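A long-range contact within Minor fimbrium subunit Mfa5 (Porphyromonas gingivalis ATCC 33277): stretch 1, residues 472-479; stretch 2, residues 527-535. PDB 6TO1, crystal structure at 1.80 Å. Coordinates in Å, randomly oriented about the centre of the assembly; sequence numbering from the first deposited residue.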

# COMPACT_ATOMS: atom_id res chain seq x y z
N TYR A 472 27.85 19.40 3.93
CA TYR A 472 29.23 19.77 3.65
C TYR A 472 30.15 19.06 4.62
O TYR A 472 29.82 18.88 5.80
CB TYR A 472 29.45 21.28 3.83
CG TYR A 472 28.75 22.17 2.86
CD1 TYR A 472 28.95 22.04 1.50
CD2 TYR A 472 27.90 23.17 3.31
CE1 TYR A 472 28.31 22.89 0.60
CE2 TYR A 472 27.24 24.01 2.41
CZ TYR A 472 27.46 23.86 1.07
OH TYR A 472 26.83 24.69 0.16
N ALA A 473 31.34 18.72 4.15
CA ALA A 473 32.41 18.28 5.06
C ALA A 473 32.99 19.47 5.82
O ALA A 473 33.23 20.53 5.24
CB ALA A 473 33.52 17.58 4.29
N ASP A 474 33.19 19.30 7.13
CA ASP A 474 33.82 20.28 8.03
C ASP A 474 35.29 19.88 8.14
O ASP A 474 35.66 18.98 8.91
CB ASP A 474 33.10 20.29 9.37
CG ASP A 474 33.71 21.22 10.38
OD1 ASP A 474 34.83 21.72 10.18
OD2 ASP A 474 33.05 21.43 11.41
N LEU A 475 36.14 20.51 7.31
CA LEU A 475 37.52 20.03 7.17
C LEU A 475 38.28 20.12 8.49
O LEU A 475 39.09 19.23 8.81
CB LEU A 475 38.24 20.84 6.09
CG LEU A 475 38.07 20.29 4.67
CD1 LEU A 475 36.62 20.40 4.21
CD2 LEU A 475 38.99 20.98 3.65
N ASP A 476 38.10 21.21 9.24
CA ASP A 476 38.88 21.36 10.47
C ASP A 476 38.45 20.34 11.52
O ASP A 476 39.29 19.81 12.26
CB ASP A 476 38.71 22.77 11.03
CG ASP A 476 39.42 23.84 10.21
OD1 ASP A 476 40.46 23.55 9.59
OD2 ASP A 476 38.93 24.98 10.20
N TYR A 477 37.16 20.04 11.60
CA TYR A 477 36.71 18.98 12.51
C TYR A 477 37.33 17.64 12.13
O TYR A 477 37.81 16.89 12.99
CB TYR A 477 35.18 18.89 12.52
CG TYR A 477 34.70 17.91 13.56
CD1 TYR A 477 34.35 18.34 14.83
CD2 TYR A 477 34.63 16.56 13.27
CE1 TYR A 477 33.92 17.43 15.79
CE2 TYR A 477 34.23 15.65 14.21
CZ TYR A 477 33.86 16.09 15.46
OH TYR A 477 33.45 15.17 16.38
N ILE A 478 37.28 17.30 10.84
CA ILE A 478 37.84 16.04 10.37
C ILE A 478 39.34 16.00 10.65
O ILE A 478 39.88 14.98 11.09
CB ILE A 478 37.52 15.83 8.88
CG1 ILE A 478 35.99 15.66 8.70
CG2 ILE A 478 38.26 14.67 8.31
CD1 ILE A 478 35.52 15.76 7.32
N GLN A 479 40.03 17.12 10.44
CA GLN A 479 41.45 17.17 10.74
C GLN A 479 41.72 16.90 12.21
O GLN A 479 42.66 16.17 12.55
CB GLN A 479 42.02 18.55 10.35
CG GLN A 479 43.54 18.64 10.51
CD GLN A 479 44.29 17.87 9.44
OE1 GLN A 479 43.73 17.53 8.41
NE2 GLN A 479 45.57 17.61 9.68
N LYS A 527 34.27 10.00 0.71
CA LYS A 527 35.62 10.54 0.89
C LYS A 527 35.69 11.95 0.33
O LYS A 527 35.13 12.24 -0.73
CB LYS A 527 36.65 9.63 0.21
CG LYS A 527 36.71 8.23 0.80
CD LYS A 527 37.60 7.27 -0.01
CE LYS A 527 37.51 5.86 0.57
NZ LYS A 527 38.26 4.85 -0.20
N LEU A 528 36.35 12.84 1.07
CA LEU A 528 36.49 14.22 0.64
C LEU A 528 37.25 14.29 -0.68
O LEU A 528 38.15 13.49 -0.94
CB LEU A 528 37.24 15.03 1.71
CG LEU A 528 36.38 15.66 2.79
CD1 LEU A 528 35.67 14.54 3.54
CD2 LEU A 528 37.25 16.44 3.73
N GLY A 529 36.87 15.25 -1.52
CA GLY A 529 37.52 15.43 -2.80
C GLY A 529 38.54 16.57 -2.84
O GLY A 529 39.38 16.61 -3.74
N TYR A 530 38.47 17.50 -1.88
CA TYR A 530 39.34 18.68 -1.84
C TYR A 530 39.76 19.03 -0.43
O TYR A 530 38.94 19.06 0.49
CB TYR A 530 38.63 19.91 -2.46
CG TYR A 530 38.26 19.66 -3.90
CD1 TYR A 530 39.14 19.98 -4.94
CD2 TYR A 530 37.07 19.02 -4.23
CE1 TYR A 530 38.82 19.69 -6.24
CE2 TYR A 530 36.75 18.73 -5.52
CZ TYR A 530 37.61 19.07 -6.53
OH TYR A 530 37.27 18.77 -7.82
N GLY A 531 41.04 19.37 -0.26
CA GLY A 531 41.55 19.84 1.00
C GLY A 531 42.05 21.27 0.89
O GLY A 531 41.87 21.94 -0.13
N VAL A 532 42.63 21.74 2.00
CA VAL A 532 43.21 23.08 2.06
C VAL A 532 44.55 23.03 2.77
O VAL A 532 44.84 22.11 3.54
CB VAL A 532 42.30 24.08 2.79
CG1 VAL A 532 40.97 24.23 2.07
CG2 VAL A 532 42.09 23.68 4.25
N ILE A 533 45.37 24.05 2.51
CA ILE A 533 46.60 24.26 3.25
C ILE A 533 46.60 25.71 3.70
O ILE A 533 46.56 26.63 2.87
CB ILE A 533 47.85 23.92 2.42
CG1 ILE A 533 47.91 22.41 2.25
CG2 ILE A 533 49.13 24.44 3.11
CD1 ILE A 533 48.95 21.88 1.26
N LYS A 534 46.55 25.91 5.01
CA LYS A 534 46.55 27.23 5.60
C LYS A 534 48.00 27.59 5.94
O LYS A 534 48.76 26.73 6.39
CB LYS A 534 45.71 27.26 6.86
CG LYS A 534 44.25 26.92 6.61
CD LYS A 534 43.43 27.18 7.85
CE LYS A 534 42.88 25.89 8.46
NZ LYS A 534 41.84 26.21 9.51
N ARG A 535 48.37 28.84 5.68
CA ARG A 535 49.67 29.38 6.05
C ARG A 535 49.47 30.40 7.16
O ARG A 535 48.65 31.32 7.02
CB ARG A 535 50.34 30.01 4.83
CG ARG A 535 50.61 28.98 3.74
CD ARG A 535 51.43 29.58 2.58
NE ARG A 535 50.59 30.42 1.73
CZ ARG A 535 50.91 30.80 0.50
NH1 ARG A 535 52.08 30.46 -0.03
NH2 ARG A 535 50.05 31.53 -0.20

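The first turn of a helix, 475-479, lies across the start of the strand 530-535, the two directions nearly perpendicular at 83° and the axes 10.2 Å apart at closest approach. That spacing leaves room for side chains, and no backbone hydrogen bond joins the two stretches.

D474 sets up the helix. Its CA-to-CB bond points away from the other stretch, and with chi1 in t its carboxylate folds back over the helix end, where D474 OD1 accepts from Y477 N at 3.2 Å. Aspartate suits this N-cap because its short side chain can reach a backbone NH that has no carbonyl partner from a preceding turn.

L528, in the loop before the strand, is the apolar hub. Its m, p conformation (chi1 -88°, chi2 61°) places the isobutyl group against three partners: A473 CB lies 3.8 Å from L528 CG and L528 CD1, I478 CD1 4.0 Å from both L528 CD1 and L528 CD2, and L475 CD1 4.0 Å from L528 CD2. The methyl of A473 meets the whole forked end of L528, while I478, m at chi1 and t at chi2, extends its CD1 from the helix to both methyls of L528.

L475 has nearly the same rotamer as L528 (-87°, 66°), and its two methyls diverge. While CD1 meets L528, L475 CD2 rests on the strand backbone, 3.7 Å from Y530 O and 3.9 Å from G531 CA, and also packs 4.1 Å from V532 CG1. G531 offers its CA to the methyl; a CB there would point sideways.

At a more exposed edge the chemistry becomes ionic. The CB of D476 points sideways, but chi1 of -72° brings its carboxylate nearer K534, whose long chain bends at chi3 (-113°, between wells) on its way to it. K534 NZ donates to D476 OD1 at 3.0 Å, forming a salt bridge, and weakly to D476 OD2 at 3.2 Å.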